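Local structure of probable molybdenum cofactor guanylyltransferase (Aquifex aeolicus, 2E8B) at residues A[18-23]-A[100-105]; A[56-61]-A[73-78]. The protein probably transfers GMP from GTP to molybdenum-molybdopterin, forming the guanine dinucleotide form of the molybdenum cofactor and releasing diphosphate. One frame throughout, in Å; residues are numbered along the deposited sequence.

In the fold
Both contacts are parallel strand pairs of one mixed sheet, and they share a border: strand 16-22 of contact 1 lies beside strand 56-61 of contact 2, their backbones probably hydrogen-bonded from Val19 to Tyr58 and Val60. Contact 1 is core, near the centre of the chain, and most of its residues are buried. Contact 2 is partly buried, about 8 Å away centre to centre, and takes in the exposed Pro73. Both rest on backbone hydrogen bonds and aliphatic packing, and both run toward the predicted GTP site: contact 1 through Leu20, Ala21 and Gly22, contact 2 through Asp77, whose carboxylate pairs outside the contact, with Lys62.

Contact 1: A[18-23]-A[100-105]; sequences YVLAGG and VFVLSG
Tyr18 and Val100 meet across two parallel strands of the Rossmann-like GT-A sheet, within residues 18-23 and 100-105. The tyrosine's CB lies 3.9 Å from Phe101 O, the carbonyl that also accepts the Tyr18 N-H. Tyr18 CG stands anti to the carbonyl carbon (chi1 -69°), beside the backbone N, which starts the ring on the side of Val100. Along one edge of the ring, Tyr18 CD1 keeps near Phe101 O and comes 4.0 Å from Val100 CG2, while Tyr18 CE1 reaches Val100 CB at 3.9 Å; the carbonyl oxygen and the valine CB both lie in the plane of the ring. On its other side Tyr18 CE2 meets the Tyr58 ring, the two planes only about 20° apart. An alanine here would probably leave Val100 and Tyr58 without the ring between them and open a gap in this buried layer. Further along, Leu20 CD1 packs on Val102 CG1 at 3.7 Å. The backbone ladder continues with Leu103 N to Tyr18 O, Leu20 N to Leu103 O at 3.0 Å, and Gly105 N to Leu20 O at 2.9 Å. At Gly105 a CB would crowd Leu20 O, and Val19 CG1 instead rests 3.9 Å from the glycine CA. The paired strands carry Leu20, Ala21 and Gly22, predicted to bind GTP, while Ser104 OG hydrogen-bonds OD1 of Asp106, the predicted magnesium ligand. Tyr18, Leu20, Val102 and Ser104 share one face of the sheet, where Leu20 and Ser104 also touch Leu137. On the opposite face Val19 and Leu103 both pack on Val46 of helix 32-51, with strand 56-61 flanking strand 16-22 on the side away from strand 99-104.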
ATOM      1  N   TYR A  18       2.013   3.412  -4.748  1.00 13.80           N
ATOM      2  CA  TYR A  18       3.010   3.506  -3.695  1.00 12.55           C
ATOM      3  C   TYR A  18       3.024   2.200  -2.924  1.00 12.26           C
ATOM      4  O   TYR A  18       2.006   1.787  -2.384  1.00 14.24           O
ATOM      5  CB  TYR A  18       2.671   4.657  -2.757  1.00 14.82           C
ATOM      6  CG  TYR A  18       2.838   5.989  -3.420  1.00 13.36           C
ATOM      7  CD1 TYR A  18       1.811   6.533  -4.179  1.00 15.56           C
ATOM      8  CD2 TYR A  18       4.052   6.674  -3.352  1.00 13.99           C
ATOM      9  CE1 TYR A  18       1.979   7.724  -4.864  1.00 14.68           C
ATOM     10  CE2 TYR A  18       4.236   7.872  -4.031  1.00 15.85           C
ATOM     11  CZ  TYR A  18       3.193   8.388  -4.787  1.00 16.13           C
ATOM     12  OH  TYR A  18       3.356   9.564  -5.466  1.00 16.63           O
ATOM     13  N   VAL A  19       4.180   1.546  -2.905  1.00 12.97           N
ATOM     14  CA  VAL A  19       4.342   0.289  -2.192  1.00 14.02           C
ATOM     15  C   VAL A  19       4.967   0.634  -0.851  1.00 14.66           C
ATOM     16  O   VAL A  19       6.080   1.161  -0.792  1.00 14.92           O
ATOM     17  CB  VAL A  19       5.260  -0.678  -2.971  1.00 12.96           C
ATOM     18  CG1 VAL A  19       5.507  -1.935  -2.155  1.00 13.29           C
ATOM     19  CG2 VAL A  19       4.627  -1.028  -4.307  1.00 14.69           C
ATOM     20  N   LEU A  20       4.243   0.344   0.225  1.00 14.49           N
ATOM     21  CA  LEU A  20       4.705   0.655   1.573  1.00 15.03           C
ATOM     22  C   LEU A  20       5.652  -0.402   2.134  1.00 16.01           C
ATOM     23  O   LEU A  20       5.252  -1.539   2.371  1.00 17.73           O
ATOM     24  CB  LEU A  20       3.500   0.832   2.506  1.00 15.52           C
ATOM     25  CG  LEU A  20       2.433   1.809   2.008  1.00 18.34           C
ATOM     26  CD1 LEU A  20       1.335   1.972   3.054  1.00 18.25           C
ATOM     27  CD2 LEU A  20       3.076   3.158   1.716  1.00 17.77           C
ATOM     28  N   ALA A  21       6.904  -0.009   2.354  1.00 17.36           N
ATOM     29  CA  ALA A  21       7.925  -0.914   2.879  1.00 20.31           C
ATOM     30  C   ALA A  21       8.136  -0.804   4.387  1.00 22.09           C
ATOM     31  O   ALA A  21       8.778  -1.667   4.986  1.00 25.02           O
ATOM     32  CB  ALA A  21       9.243  -0.676   2.160  1.00 16.14           C
ATOM     33  N   GLY A  22       7.623   0.266   4.989  1.00 22.97           N
ATOM     34  CA  GLY A  22       7.753   0.459   6.427  1.00 21.52           C
ATOM     35  C   GLY A  22       9.102   0.912   6.972  1.00 22.01           C
ATOM     36  O   GLY A  22       9.951   1.445   6.264  1.00 12.78           O
ATOM     37  N   GLY A  23       9.302   0.702   8.266  1.00 24.05           N
ATOM     38  CA  GLY A  23      10.554   1.101   8.877  1.00 26.61           C
ATOM     39  C   GLY A  23      11.373  -0.112   9.250  1.00 28.03           C
ATOM     40  O   GLY A  23      11.604  -0.999   8.427  1.00 29.08           O
ATOM     41  N   VAL A 100      -4.237   7.954  -6.039  1.00 16.17           N
ATOM     42  CA  VAL A 100      -3.110   7.051  -6.205  1.00 14.98           C
ATOM     43  C   VAL A 100      -3.381   5.721  -5.522  1.00 14.81           C
ATOM     44  O   VAL A 100      -4.170   5.643  -4.575  1.00 13.89           O
ATOM     45  CB  VAL A 100      -1.805   7.660  -5.625  1.00 15.71           C
ATOM     46  CG1 VAL A 100      -1.498   8.989  -6.314  1.00 16.14           C
ATOM     47  CG2 VAL A 100      -1.934   7.846  -4.121  1.00 15.90           C
ATOM     48  N   PHE A 101      -2.745   4.665  -6.020  1.00 13.23           N
ATOM     49  CA  PHE A 101      -2.928   3.358  -5.420  1.00 12.88           C
ATOM     50  C   PHE A 101      -1.923   3.177  -4.290  1.00 13.92           C
ATOM     51  O   PHE A 101      -0.806   3.704  -4.340  1.00 14.63           O
ATOM     52  CB  PHE A 101      -2.745   2.242  -6.453  1.00 12.92           C
ATOM     53  CG  PHE A 101      -3.491   0.989  -6.107  1.00 12.38           C
ATOM     54  CD1 PHE A 101      -2.927   0.034  -5.272  1.00 15.36           C
ATOM     55  CD2 PHE A 101      -4.794   0.797  -6.560  1.00 14.39           C
ATOM     56  CE1 PHE A 101      -3.650  -1.094  -4.884  1.00 14.25           C
ATOM     57  CE2 PHE A 101      -5.526  -0.327  -6.178  1.00 16.33           C
ATOM     58  CZ  PHE A 101      -4.950  -1.275  -5.335  1.00 12.91           C
ATOM     59  N   VAL A 102      -2.340   2.448  -3.261  1.00 13.43           N
ATOM     60  CA  VAL A 102      -1.497   2.165  -2.106  1.00 13.15           C
ATOM     61  C   VAL A 102      -1.499   0.654  -1.952  1.00 13.89           C
ATOM     62  O   VAL A 102      -2.557   0.019  -1.951  1.00 12.36           O
ATOM     63  CB  VAL A 102      -2.050   2.828  -0.831  1.00 12.65           C
ATOM     64  CG1 VAL A 102      -1.236   2.390   0.382  1.00 14.56           C
ATOM     65  CG2 VAL A 102      -1.995   4.343  -0.973  1.00 14.74           C
ATOM     66  N   LEU A 103      -0.310   0.081  -1.822  1.00 12.34           N
ATOM     67  CA  LEU A 103      -0.172  -1.361  -1.736  1.00 14.85           C
ATOM     68  C   LEU A 103       0.884  -1.733  -0.704  1.00 13.96           C
ATOM     69  O   LEU A 103       2.040  -1.333  -0.822  1.00 15.45           O
ATOM     70  CB  LEU A 103       0.220  -1.881  -3.125  1.00 17.50           C
ATOM     71  CG  LEU A 103       0.216  -3.362  -3.488  1.00 20.21           C
ATOM     72  CD1 LEU A 103      -1.170  -3.956  -3.273  1.00 16.81           C
ATOM     73  CD2 LEU A 103       0.624  -3.503  -4.956  1.00 18.51           C
ATOM     74  N   SER A 104       0.484  -2.489   0.315  1.00 13.06           N
ATOM     75  CA  SER A 104       1.420  -2.920   1.349  1.00 13.62           C
ATOM     76  C   SER A 104       2.466  -3.846   0.725  1.00 13.91           C
ATOM     77  O   SER A 104       2.148  -4.668  -0.136  1.00 13.57           O
ATOM     78  CB  SER A 104       0.666  -3.654   2.461  1.00 16.33           C
ATOM     79  OG  SER A 104       1.545  -4.016   3.508  1.00 17.22           O
ATOM     80  N   GLY A 105       3.715  -3.712   1.159  1.00 14.20           N
ATOM     81  CA  GLY A 105       4.769  -4.547   0.609  1.00 15.79           C
ATOM     82  C   GLY A 105       4.924  -5.926   1.231  1.00 16.86           C
ATOM     83  O   GLY A 105       5.894  -6.625   0.934  1.00 17.00           O
TER

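Contact 2: A[56-61]-A[73-78]; sequences EVYIVA and PVVLDE
The Tyr58 ring is met obliquely by Val75 CG2 and Pro73 CG across the two segments, and edge-to-face by the ring of His94 from helix 84-94. Tyr58 CD2 lies 3.9 Å from Pro73 CG, the two side chains crossing at about a right angle. The pair forms one side of the Rossmann-like sheet of the MobA family's GT-A domain: strand 74-76 runs parallel to strand 56-61, which it follows after a 12-residue link without helix or strand. Tyr58 CG stands anti to the carbonyl carbon (chi1 -56°), and CB, CG and CD2 all touch the same methyl, Val75 CG2, which comes 3.6 Å from Tyr58 CB. Pro73 also brings CG to 3.3 Å from Val57 O, so the proline ring sits against the Val57 carbonyl just before the ladder of hydrogen bonds. Its carbonyl then accepts Ile59 N in a nearly straight bond lying in the carbonyl plane. Ile59 O takes Val75 N at 2.7 Å, and Val75 O takes the longer Ala61 N at 3.3 Å. Val60 and Val75 share the face that packs on Thr90 of helix 84-94. On the other face Ile59, Val74 and Ala61 lie together; Val74 CG1 comes 3.5 Å from Ile59 O, and Ile59 reaches Tyr47 of helix 32-51. Beyond strand 74-76 the chain passes to Asp77, a predicted GTP-binding residue whose OD2 forms a salt bridge with Lys62 and whose OD1 accepts Phe79 N, a double hold likely to limit rotation of the carboxylate. Asp77 N closes the ladder on Ala61 O at 2.9 Å, approaching from above the carbonyl plane, 46° out of it.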
ATOM      1  N   GLU A  56       3.876   4.426 -13.061  1.00 21.95           N
ATOM      2  CA  GLU A  56       4.887   4.774 -12.071  1.00 23.11           C
ATOM      3  C   GLU A  56       4.616   4.084 -10.741  1.00 21.43           C
ATOM      4  O   GLU A  56       3.482   4.058 -10.261  1.00 20.42           O
ATOM      5  CB  GLU A  56       4.931   6.288 -11.868  1.00 26.70           C
ATOM      6  CG  GLU A  56       5.188   7.063 -13.152  1.00 31.42           C
ATOM      7  CD  GLU A  56       5.469   8.530 -12.905  1.00 35.39           C
ATOM      8  OE1 GLU A  56       4.651   9.189 -12.228  1.00 36.75           O
ATOM      9  OE2 GLU A  56       6.509   9.023 -13.395  1.00 38.45           O
ATOM     10  N   VAL A  57       5.669   3.517 -10.160  1.00 18.27           N
ATOM     11  CA  VAL A  57       5.574   2.826  -8.879  1.00 18.66           C
ATOM     12  C   VAL A  57       6.709   3.295  -7.983  1.00 18.89           C
ATOM     13  O   VAL A  57       7.867   3.299  -8.389  1.00 18.63           O
ATOM     14  CB  VAL A  57       5.694   1.298  -9.054  1.00 18.62           C
ATOM     15  CG1 VAL A  57       5.532   0.606  -7.712  1.00 16.96           C
ATOM     16  CG2 VAL A  57       4.648   0.802 -10.033  1.00 18.79           C
ATOM     17  N   TYR A  58       6.372   3.694  -6.762  1.00 16.76           N
ATOM     18  CA  TYR A  58       7.377   4.153  -5.817  1.00 16.95           C
ATOM     19  C   TYR A  58       7.356   3.290  -4.572  1.00 15.63           C
ATOM     20  O   TYR A  58       6.322   2.723  -4.215  1.00 16.54           O
ATOM     21  CB  TYR A  58       7.120   5.602  -5.399  1.00 17.23           C
ATOM     22  CG  TYR A  58       7.031   6.576  -6.548  1.00 18.95           C
ATOM     23  CD1 TYR A  58       5.816   6.826  -7.177  1.00 21.29           C
ATOM     24  CD2 TYR A  58       8.167   7.231  -7.018  1.00 21.01           C
ATOM     25  CE1 TYR A  58       5.728   7.704  -8.247  1.00 23.09           C
ATOM     26  CE2 TYR A  58       8.091   8.115  -8.096  1.00 23.96           C
ATOM     27  CZ  TYR A  58       6.867   8.344  -8.703  1.00 23.71           C
ATOM     28  OH  TYR A  58       6.770   9.206  -9.771  1.00 23.80           O
ATOM     29  N   ILE A  59       8.509   3.186  -3.925  1.00 16.01           N
ATOM     30  CA  ILE A  59       8.621   2.427  -2.690  1.00 14.38           C
ATOM     31  C   ILE A  59       8.711   3.456  -1.573  1.00 15.37           C
ATOM     32  O   ILE A  59       9.532   4.370  -1.630  1.00 17.39           O
ATOM     33  CB  ILE A  59       9.905   1.576  -2.663  1.00 17.10           C
ATOM     34  CG1 ILE A  59       9.911   0.588  -3.831  1.00 15.83           C
ATOM     35  CG2 ILE A  59      10.020   0.868  -1.324  1.00 16.51           C
ATOM     36  CD1 ILE A  59       8.841  -0.485  -3.752  1.00 18.46           C
ATOM     37  N   VAL A  60       7.848   3.332  -0.572  1.00 13.37           N
ATOM     38  CA  VAL A  60       7.888   4.252   0.551  1.00 14.21           C
ATOM     39  C   VAL A  60       8.661   3.545   1.658  1.00 14.14           C
ATOM     40  O   VAL A  60       8.240   2.494   2.142  1.00 14.52           O
ATOM     41  CB  VAL A  60       6.474   4.594   1.056  1.00 13.37           C
ATOM     42  CG1 VAL A  60       6.569   5.445   2.317  1.00 15.17           C
ATOM     43  CG2 VAL A  60       5.693   5.332  -0.028  1.00 13.14           C
ATOM     44  N   ALA A  61       9.801   4.109   2.044  1.00 13.95           N
ATOM     45  CA  ALA A  61      10.622   3.503   3.087  1.00 14.91           C
ATOM     46  C   ALA A  61      11.412   4.554   3.858  1.00 15.96           C
ATOM     47  O   ALA A  61      11.608   5.668   3.375  1.00 16.88           O
ATOM     48  CB  ALA A  61      11.575   2.493   2.471  1.00 16.19           C
ATOM     49  N   PRO A  73      12.587   3.593  -7.523  1.00 21.03           N
ATOM     50  CA  PRO A  73      12.624   4.929  -6.924  1.00 20.37           C
ATOM     51  C   PRO A  73      11.997   4.880  -5.532  1.00 20.96           C
ATOM     52  O   PRO A  73      10.904   4.339  -5.357  1.00 20.53           O
ATOM     53  CB  PRO A  73      11.815   5.769  -7.907  1.00 20.85           C
ATOM     54  CG  PRO A  73      10.817   4.798  -8.436  1.00 20.39           C
ATOM     55  CD  PRO A  73      11.642   3.548  -8.653  1.00 21.62           C
ATOM     56  N   VAL A  74      12.695   5.442  -4.552  1.00 18.81           N
ATOM     57  CA  VAL A  74      12.224   5.454  -3.172  1.00 18.62           C
ATOM     58  C   VAL A  74      11.753   6.824  -2.712  1.00 18.85           C
ATOM     59  O   VAL A  74      12.449   7.824  -2.896  1.00 22.09           O
ATOM     60  CB  VAL A  74      13.341   5.008  -2.198  1.00 17.95           C
ATOM     61  CG1 VAL A  74      12.841   5.083  -0.759  1.00 18.46           C
ATOM     62  CG2 VAL A  74      13.803   3.601  -2.532  1.00 21.76           C
ATOM     63  N   VAL A  75      10.562   6.871  -2.124  1.00 18.41           N
ATOM     64  CA  VAL A  75      10.038   8.115  -1.583  1.00 18.01           C
ATOM     65  C   VAL A  75      10.323   7.966  -0.095  1.00 19.73           C
ATOM     66  O   VAL A  75       9.820   7.053   0.557  1.00 18.63           O
ATOM     67  CB  VAL A  75       8.526   8.270  -1.845  1.00 18.15           C
ATOM     68  CG1 VAL A  75       8.008   9.516  -1.145  1.00 17.45           C
ATOM     69  CG2 VAL A  75       8.276   8.380  -3.349  1.00 18.28           C
ATOM     70  N   LEU A  76      11.157   8.856   0.427  1.00 19.24           N
ATOM     71  CA  LEU A  76      11.579   8.796   1.819  1.00 18.66           C
ATOM     72  C   LEU A  76      10.585   9.180   2.909  1.00 16.70           C
ATOM     73  O   LEU A  76      10.018  10.271   2.906  1.00 17.68           O
ATOM     74  CB  LEU A  76      12.846   9.639   1.996  1.00 21.13           C
ATOM     75  CG  LEU A  76      13.592   9.493   3.319  1.00 23.52           C
ATOM     76  CD1 LEU A  76      14.204   8.108   3.388  1.00 22.20           C
ATOM     77  CD2 LEU A  76      14.673  10.554   3.431  1.00 22.12           C
ATOM     78  N   ASP A  77      10.396   8.254   3.845  1.00 16.56           N
ATOM     79  CA  ASP A  77       9.545   8.444   5.012  1.00 17.42           C
ATOM     80  C   ASP A  77      10.562   8.986   6.021  1.00 18.13           C
ATOM     81  O   ASP A  77      11.408   8.240   6.522  1.00 16.44           O
ATOM     82  CB  ASP A  77       8.993   7.087   5.459  1.00 17.52           C
ATOM     83  CG  ASP A  77       8.350   7.127   6.834  1.00 19.58           C
ATOM     84  OD1 ASP A  77       8.502   8.139   7.550  1.00 17.21           O
ATOM     85  OD2 ASP A  77       7.704   6.121   7.204  1.00 17.02           O
ATOM     86  N   GLU A  78      10.480  10.283   6.303  1.00 19.84           N
ATOM     87  CA  GLU A  78      11.428  10.944   7.194  1.00 19.57           C
ATOM     88  C   GLU A  78      11.119  10.882   8.689  1.00 18.49           C
ATOM     89  O   GLU A  78      11.883  11.394   9.506  1.00 17.86           O
ATOM     90  CB  GLU A  78      11.585  12.403   6.755  1.00 21.63           C
ATOM     91  CG  GLU A  78      11.789  12.545   5.249  1.00 24.94           C
ATOM     92  CD  GLU A  78      11.855  13.986   4.782  1.00 26.80           C
ATOM     93  OE1 GLU A  78      12.919  14.620   4.951  1.00 29.24           O
ATOM     94  OE2 GLU A  78      10.841  14.484   4.251  1.00 28.70           O
TER